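Local coordinates for protein enolase from the environmental genome shotgun sequencing of the Sargasso Sea (PDB 2QGY) that is of unknown function but binds magnesium and belongs to the enolase superfamily, so it probably acts on a carboxylate substrate through a metal-stabilised enolate, at residues 24-38 with 330-342. Residues are numbered along the deposited sequence; the frame is centred on the assembly and turned at random.
Sequences HLSDDQWSNTKKFII and FPDYINFSKKFCE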
loop_
_atom_site.group_PDB
_atom_site.type_symbol
_atom_site.label_atom_id
_atom_site.label_comp_id
_atom_site.label_asym_id
_atom_site.label_seq_id
_atom_site.Cartn_x
_atom_site.Cartn_y
_atom_site.Cartn_z
ATOM N N HIS A 24 7.347 16.351 18.716
ATOM C CA HIS A 24 7.344 17.280 19.841
ATOM C C HIS A 24 6.839 16.525 21.069
ATOM O O HIS A 24 6.346 15.405 20.933
ATOM C CB HIS A 24 6.504 18.512 19.478
ATOM C CG HIS A 24 7.119 19.350 18.384
ATOM N ND1 HIS A 24 8.229 20.149 18.593
ATOM C CD2 HIS A 24 6.781 19.518 17.077
ATOM C CE1 HIS A 24 8.544 20.770 17.469
ATOM N NE2 HIS A 24 7.683 20.401 16.534
ATOM N N LEU A 25 6.981 17.084 22.262
ATOM C CA LEU A 25 6.393 16.427 23.432
ATOM C C LEU A 25 4.908 16.755 23.417
ATOM O O LEU A 25 4.527 17.886 23.134
ATOM C CB LEU A 25 7.026 16.905 24.741
ATOM C CG LEU A 25 8.423 16.373 25.011
ATOM C CD1 LEU A 25 8.932 16.994 26.312
ATOM C CD2 LEU A 25 8.371 14.847 25.139
ATOM N N SER A 26 4.076 15.747 23.689
ATOM C CA SER A 26 2.633 15.959 23.694
ATOM C C SER A 26 2.229 16.589 25.022
ATOM O O SER A 26 3.078 16.885 25.862
ATOM C CB SER A 26 1.885 14.640 23.446
ATOM O OG SER A 26 2.022 13.788 24.573
ATOM N N ASP A 27 0.933 16.831 25.214
ATOM C CA ASP A 27 0.464 17.494 26.454
ATOM C C ASP A 27 0.941 16.742 27.724
ATOM O O ASP A 27 0.874 15.496 27.802
ATOM C CB ASP A 27 -1.073 17.659 26.481
ATOM C CG ASP A 27 -1.670 18.304 25.215
ATOM O OD1 ASP A 27 -0.923 18.878 24.357
ATOM O OD2 ASP A 27 -2.941 18.232 25.087
ATOM N N ASP A 28 1.413 17.489 28.732
ATOM C CA ASP A 28 1.905 16.882 29.994
ATOM C C ASP A 28 3.063 15.902 29.772
ATOM O O ASP A 28 3.332 15.026 30.617
ATOM C CB ASP A 28 0.751 16.210 30.784
ATOM C CG ASP A 28 -0.502 17.084 30.844
ATOM O OD1 ASP A 28 -0.396 18.232 31.318
ATOM O OD2 ASP A 28 -1.594 16.622 30.416
ATOM N N GLN A 29 3.767 16.064 28.642
ATOM C CA GLN A 29 4.931 15.240 28.323
ATOM C C GLN A 29 4.555 13.746 28.336
ATOM O O GLN A 29 5.359 12.877 28.688
ATOM C CB GLN A 29 6.125 15.565 29.254
ATOM C CG GLN A 29 6.492 17.072 29.263
ATOM C CD GLN A 29 5.616 17.891 30.182
ATOM O OE1 GLN A 29 5.344 17.485 31.310
ATOM N NE2 GLN A 29 5.135 19.022 29.699
ATOM N N TRP A 30 3.311 13.460 27.945
ATOM C CA TRP A 30 2.785 12.087 28.012
ATOM C C TRP A 30 3.436 11.175 26.955
ATOM O O TRP A 30 3.749 10.005 27.235
ATOM C CB TRP A 30 1.246 12.109 27.874
ATOM C CG TRP A 30 0.679 10.740 27.638
ATOM C CD1 TRP A 30 0.125 10.266 26.491
ATOM C CD2 TRP A 30 0.677 9.646 28.573
ATOM N NE1 TRP A 30 -0.264 8.945 26.666
ATOM C CE2 TRP A 30 0.080 8.541 27.925
ATOM C CE3 TRP A 30 1.125 9.498 29.889
ATOM C CZ2 TRP A 30 -0.081 7.287 28.552
ATOM C CZ3 TRP A 30 0.958 8.243 30.525
ATOM C CH2 TRP A 30 0.355 7.169 29.851
ATOM N N SER A 31 3.652 11.735 25.768
ATOM C CA SER A 31 4.222 11.019 24.614
ATOM C C SER A 31 5.018 11.968 23.701
ATOM O O SER A 31 5.044 13.171 23.925
ATOM C CB SER A 31 3.069 10.408 23.803
ATOM O OG SER A 31 3.546 9.409 22.898
ATOM N N ASN A 32 5.686 11.432 22.680
ATOM C CA ASN A 32 6.122 12.273 21.557
ATOM C C ASN A 32 4.946 12.280 20.597
ATOM O O ASN A 32 4.270 11.252 20.420
ATOM C CB ASN A 32 7.370 11.715 20.856
ATOM C CG ASN A 32 8.546 11.495 21.813
ATOM O OD1 ASN A 32 8.975 12.409 22.505
ATOM N ND2 ASN A 32 9.065 10.260 21.846
ATOM N N THR A 33 4.641 13.437 20.036
ATOM C CA THR A 33 3.705 13.494 18.920
ATOM C C THR A 33 4.375 12.868 17.709
ATOM O O THR A 33 5.589 12.951 17.550
ATOM C CB THR A 33 3.318 14.934 18.599
ATOM O OG1 THR A 33 4.502 15.641 18.205
ATOM C CG2 THR A 33 2.695 15.569 19.848
ATOM N N LYS A 34 3.590 12.203 16.858
ATOM C CA LYS A 34 4.154 11.699 15.605
ATOM C C LYS A 34 4.354 12.911 14.700
ATOM O O LYS A 34 3.806 13.983 14.978
ATOM C CB LYS A 34 3.196 10.678 14.949
ATOM C CG LYS A 34 1.804 11.205 14.753
ATOM C CD LYS A 34 0.775 10.214 14.121
ATOM C CE LYS A 34 1.315 9.591 12.852
ATOM N NZ LYS A 34 0.254 9.034 11.958
ATOM N N LYS A 35 5.121 12.752 13.627
ATOM C CA LYS A 35 5.213 13.790 12.597
ATOM C C LYS A 35 3.864 13.836 11.843
ATOM O O LYS A 35 3.316 12.779 11.457
ATOM C CB LYS A 35 6.357 13.505 11.626
ATOM C CG LYS A 35 7.711 13.340 12.299
ATOM C CD LYS A 35 8.845 13.353 11.273
ATOM C CE LYS A 35 10.237 13.251 11.928
ATOM N NZ LYS A 35 10.417 12.003 12.714
ATOM N N PHE A 36 3.293 15.032 11.675
ATOM C CA PHE A 36 2.047 15.177 10.908
ATOM C C PHE A 36 2.380 15.755 9.525
ATOM O O PHE A 36 3.385 16.437 9.378
ATOM C CB PHE A 36 1.078 16.108 11.656
ATOM C CG PHE A 36 0.825 15.699 13.091
ATOM C CD1 PHE A 36 0.328 14.439 13.390
ATOM C CD2 PHE A 36 1.055 16.589 14.137
ATOM C CE1 PHE A 36 0.042 14.075 14.728
ATOM C CE2 PHE A 36 0.785 16.240 15.451
ATOM C CZ PHE A 36 0.287 14.980 15.752
ATOM N N ILE A 37 1.521 15.481 8.547
ATOM C CA ILE A 37 1.660 15.978 7.190
ATOM C C ILE A 37 0.382 16.749 6.916
ATOM O O ILE A 37 -0.670 16.164 6.737
ATOM C CB ILE A 37 1.792 14.819 6.176
ATOM C CG1 ILE A 37 2.980 13.917 6.566
ATOM C CG2 ILE A 37 1.848 15.375 4.725
ATOM C CD1 ILE A 37 3.056 12.571 5.758
ATOM N N ILE A 38 0.502 18.064 6.881
ATOM C CA ILE A 38 -0.651 18.940 6.694
ATOM C C ILE A 38 -0.417 19.729 5.411
ATOM O O ILE A 38 0.690 20.182 5.185
ATOM C CB ILE A 38 -0.788 19.862 7.888
ATOM C CG1 ILE A 38 -1.116 18.998 9.130
ATOM C CG2 ILE A 38 -1.894 20.875 7.632
ATOM C CD1 ILE A 38 -1.219 19.748 10.414
ATOM N N PHE A 330 -7.063 11.755 20.571
ATOM C CA PHE A 330 -5.868 11.618 21.390
ATOM C C PHE A 330 -5.834 12.874 22.237
ATOM O O PHE A 330 -5.501 13.940 21.734
ATOM C CB PHE A 330 -4.606 11.525 20.522
ATOM C CG PHE A 330 -4.382 10.173 19.961
ATOM C CD1 PHE A 330 -3.442 9.314 20.520
ATOM C CD2 PHE A 330 -5.133 9.734 18.873
ATOM C CE1 PHE A 330 -3.254 8.043 19.986
ATOM C CE2 PHE A 330 -4.954 8.451 18.330
ATOM C CZ PHE A 330 -4.011 7.603 18.900
ATOM N N PRO A 331 -6.280 12.766 23.497
ATOM C CA PRO A 331 -6.376 13.976 24.300
ATOM C C PRO A 331 -5.037 14.711 24.394
ATOM O O PRO A 331 -5.041 15.938 24.378
ATOM C CB PRO A 331 -6.825 13.465 25.669
ATOM C CG PRO A 331 -7.628 12.238 25.351
ATOM C CD PRO A 331 -6.751 11.580 24.237
ATOM N N ASP A 332 -3.922 13.978 24.421
ATOM C CA ASP A 332 -2.595 14.603 24.578
ATOM C C ASP A 332 -2.137 15.382 23.348
ATOM O O ASP A 332 -1.166 16.123 23.411
ATOM C CB ASP A 332 -1.530 13.606 25.030
ATOM C CG ASP A 332 -1.427 12.377 24.114
ATOM O OD1 ASP A 332 -2.462 11.714 23.862
ATOM O OD2 ASP A 332 -0.303 12.069 23.680
ATOM N N TYR A 333 -2.819 15.188 22.226
ATOM C CA TYR A 333 -2.552 15.946 21.008
ATOM C C TYR A 333 -3.391 17.226 20.913
ATOM O O TYR A 333 -3.221 18.047 19.974
ATOM C CB TYR A 333 -2.869 15.067 19.794
ATOM C CG TYR A 333 -1.826 13.991 19.472
ATOM C CD1 TYR A 333 -0.816 13.634 20.382
ATOM C CD2 TYR A 333 -1.857 13.329 18.240
ATOM C CE1 TYR A 333 0.149 12.638 20.056
ATOM C CE2 TYR A 333 -0.919 12.347 17.916
ATOM C CZ TYR A 333 0.076 12.016 18.805
ATOM O OH TYR A 333 1.009 11.050 18.448
ATOM N N ILE A 334 -4.328 17.407 21.850
ATOM C CA ILE A 334 -5.224 18.560 21.734
ATOM C C ILE A 334 -4.499 19.902 21.928
ATOM O O ILE A 334 -4.591 20.775 21.074
ATOM C CB ILE A 334 -6.433 18.467 22.676
ATOM C CG1 ILE A 334 -7.328 17.256 22.308
ATOM C CG2 ILE A 334 -7.219 19.773 22.646
ATOM C CD1 ILE A 334 -8.269 17.487 21.104
ATOM N N ASN A 335 -3.791 20.079 23.037
ATOM C CA ASN A 335 -3.156 21.389 23.240
ATOM C C ASN A 335 -1.950 21.572 22.333
ATOM O O ASN A 335 -1.649 22.699 21.919
ATOM C CB ASN A 335 -2.775 21.613 24.690
ATOM C CG ASN A 335 -3.986 21.700 25.596
ATOM O OD1 ASN A 335 -5.029 22.259 25.232
ATOM N ND2 ASN A 335 -3.855 21.150 26.789
ATOM N N PHE A 336 -1.277 20.473 21.977
ATOM C CA PHE A 336 -0.261 20.585 20.950
ATOM C C PHE A 336 -0.843 21.203 19.665
ATOM O O PHE A 336 -0.242 22.091 19.050
ATOM C CB PHE A 336 0.382 19.249 20.589
ATOM C CG PHE A 336 1.390 19.392 19.499
ATOM C CD1 PHE A 336 2.645 19.932 19.784
ATOM C CD2 PHE A 336 1.076 19.062 18.181
ATOM C CE1 PHE A 336 3.562 20.112 18.799
ATOM C CE2 PHE A 336 1.999 19.247 17.174
ATOM C CZ PHE A 336 3.250 19.779 17.477
ATOM N N SER A 337 -1.978 20.674 19.226
ATOM C CA SER A 337 -2.599 21.115 17.981
ATOM C C SER A 337 -3.085 22.558 18.141
ATOM O O SER A 337 -3.071 23.350 17.187
ATOM C CB SER A 337 -3.757 20.197 17.613
ATOM O OG SER A 337 -3.307 18.864 17.411
ATOM N N LYS A 338 -3.521 22.893 19.361
ATOM C CA LYS A 338 -3.955 24.262 19.649
ATOM C C LYS A 338 -2.844 25.301 19.480
ATOM O O LYS A 338 -3.124 26.495 19.305
ATOM C CB LYS A 338 -4.554 24.339 21.039
ATOM C CG LYS A 338 -5.954 23.718 21.113
ATOM C CD LYS A 338 -6.568 23.940 22.465
ATOM C CE LYS A 338 -8.041 23.585 22.436
ATOM N NZ LYS A 338 -8.574 23.583 23.833
ATOM N N LYS A 339 -1.596 24.861 19.538
ATOM C CA LYS A 339 -0.460 25.776 19.312
ATOM C C LYS A 339 -0.543 26.468 17.958
ATOM O O LYS A 339 -0.160 27.639 17.822
ATOM C CB LYS A 339 0.882 25.058 19.432
ATOM C CG LYS A 339 1.260 24.582 20.821
ATOM C CD LYS A 339 2.547 23.760 20.723
ATOM C CE LYS A 339 3.005 23.270 22.096
ATOM N NZ LYS A 339 3.523 24.390 22.912
ATOM N N PHE A 340 -1.023 25.754 16.939
ATOM C CA PHE A 340 -1.049 26.329 15.597
ATOM C C PHE A 340 -2.459 26.416 14.993
ATOM O O PHE A 340 -2.629 26.996 13.942
ATOM C CB PHE A 340 -0.091 25.559 14.666
ATOM C CG PHE A 340 -0.488 24.110 14.469
ATOM C CD1 PHE A 340 -1.400 23.755 13.474
ATOM C CD2 PHE A 340 0.039 23.125 15.291
ATOM C CE1 PHE A 340 -1.766 22.416 13.304
ATOM C CE2 PHE A 340 -0.314 21.782 15.130
ATOM C CZ PHE A 340 -1.224 21.436 14.130
ATOM N N CYS A 341 -3.464 25.833 15.646
ATOM C CA CYS A 341 -4.816 25.811 15.063
ATOM C C CYS A 341 -5.832 26.256 16.104
ATOM O O CYS A 341 -5.814 25.762 17.220
ATOM C CB CYS A 341 -5.186 24.394 14.569
ATOM S SG CYS A 341 -6.838 24.229 13.800
ATOM N N GLU A 342 -6.709 27.185 15.727
ATOM C CA GLU A 342 -7.876 27.510 16.557
ATOM C C GLU A 342 -8.919 26.450 16.239
ATOM O O GLU A 342 -9.674 26.559 15.272
ATOM C CB GLU A 342 -8.364 28.945 16.271
ATOM C CG GLU A 342 -7.338 30.002 16.700
ATOM C CD GLU A 342 -7.613 31.442 16.200
ATOM O OE1 GLU A 342 -6.657 32.248 16.259
ATOM O OE2 GLU A 342 -8.743 31.780 15.740
HETATM O O HOH W 1 -2.901 9.073 24.687
HETATM O O HOH W 2 1.928 9.775 20.545
#
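Asp27, Thr33 and Phe36 meet Asp332, Tyr333 and Phe336 in a buried interdomain contact, polar at one end and aromatic at the other. It joins the loop before strand 37-43 of the N-terminal domain to the short helix 334-338, which follows barrel strand 327-329 of the C-terminal domain. The Asp27 carboxylate takes the backbone N-H groups of Asn335 and Phe336. Its OD2 accepts from Asn335 N at 2.9 Å, through the syn lone pair. Its OD1 takes a weak bond from Phe336 N, with an angle of only 129° at the hydrogen. The carboxylate of Asp332 presents OD2 to the edge of the Trp30 ring, 3.4 Å from CD1 and in the ring plane. The hydroxyl of Tyr333 accepts the backbone N-H of Lys34 at 3.2 Å; Trp304 is its stronger polar partner. The edge of Phe36 is directed toward the face of Tyr333 in an offset edge-to-face stack, planes at 74°. Phe336 has CG anti to its backbone N (chi1 178°), which carries the ring out to the loop. There Thr33 CG2 sits over one face in a CH-pi contact, 4.3 Å from the ring centroid. The His24 ring lies nearby, nearly parallel but slid aside. Farther along, Ile38 CD1 touches Phe340 CE1 at 4.0 Å. Two successive backbone N-H groups, one held weakly, meet the carboxylate of Asp27, which would probably favour its charged form.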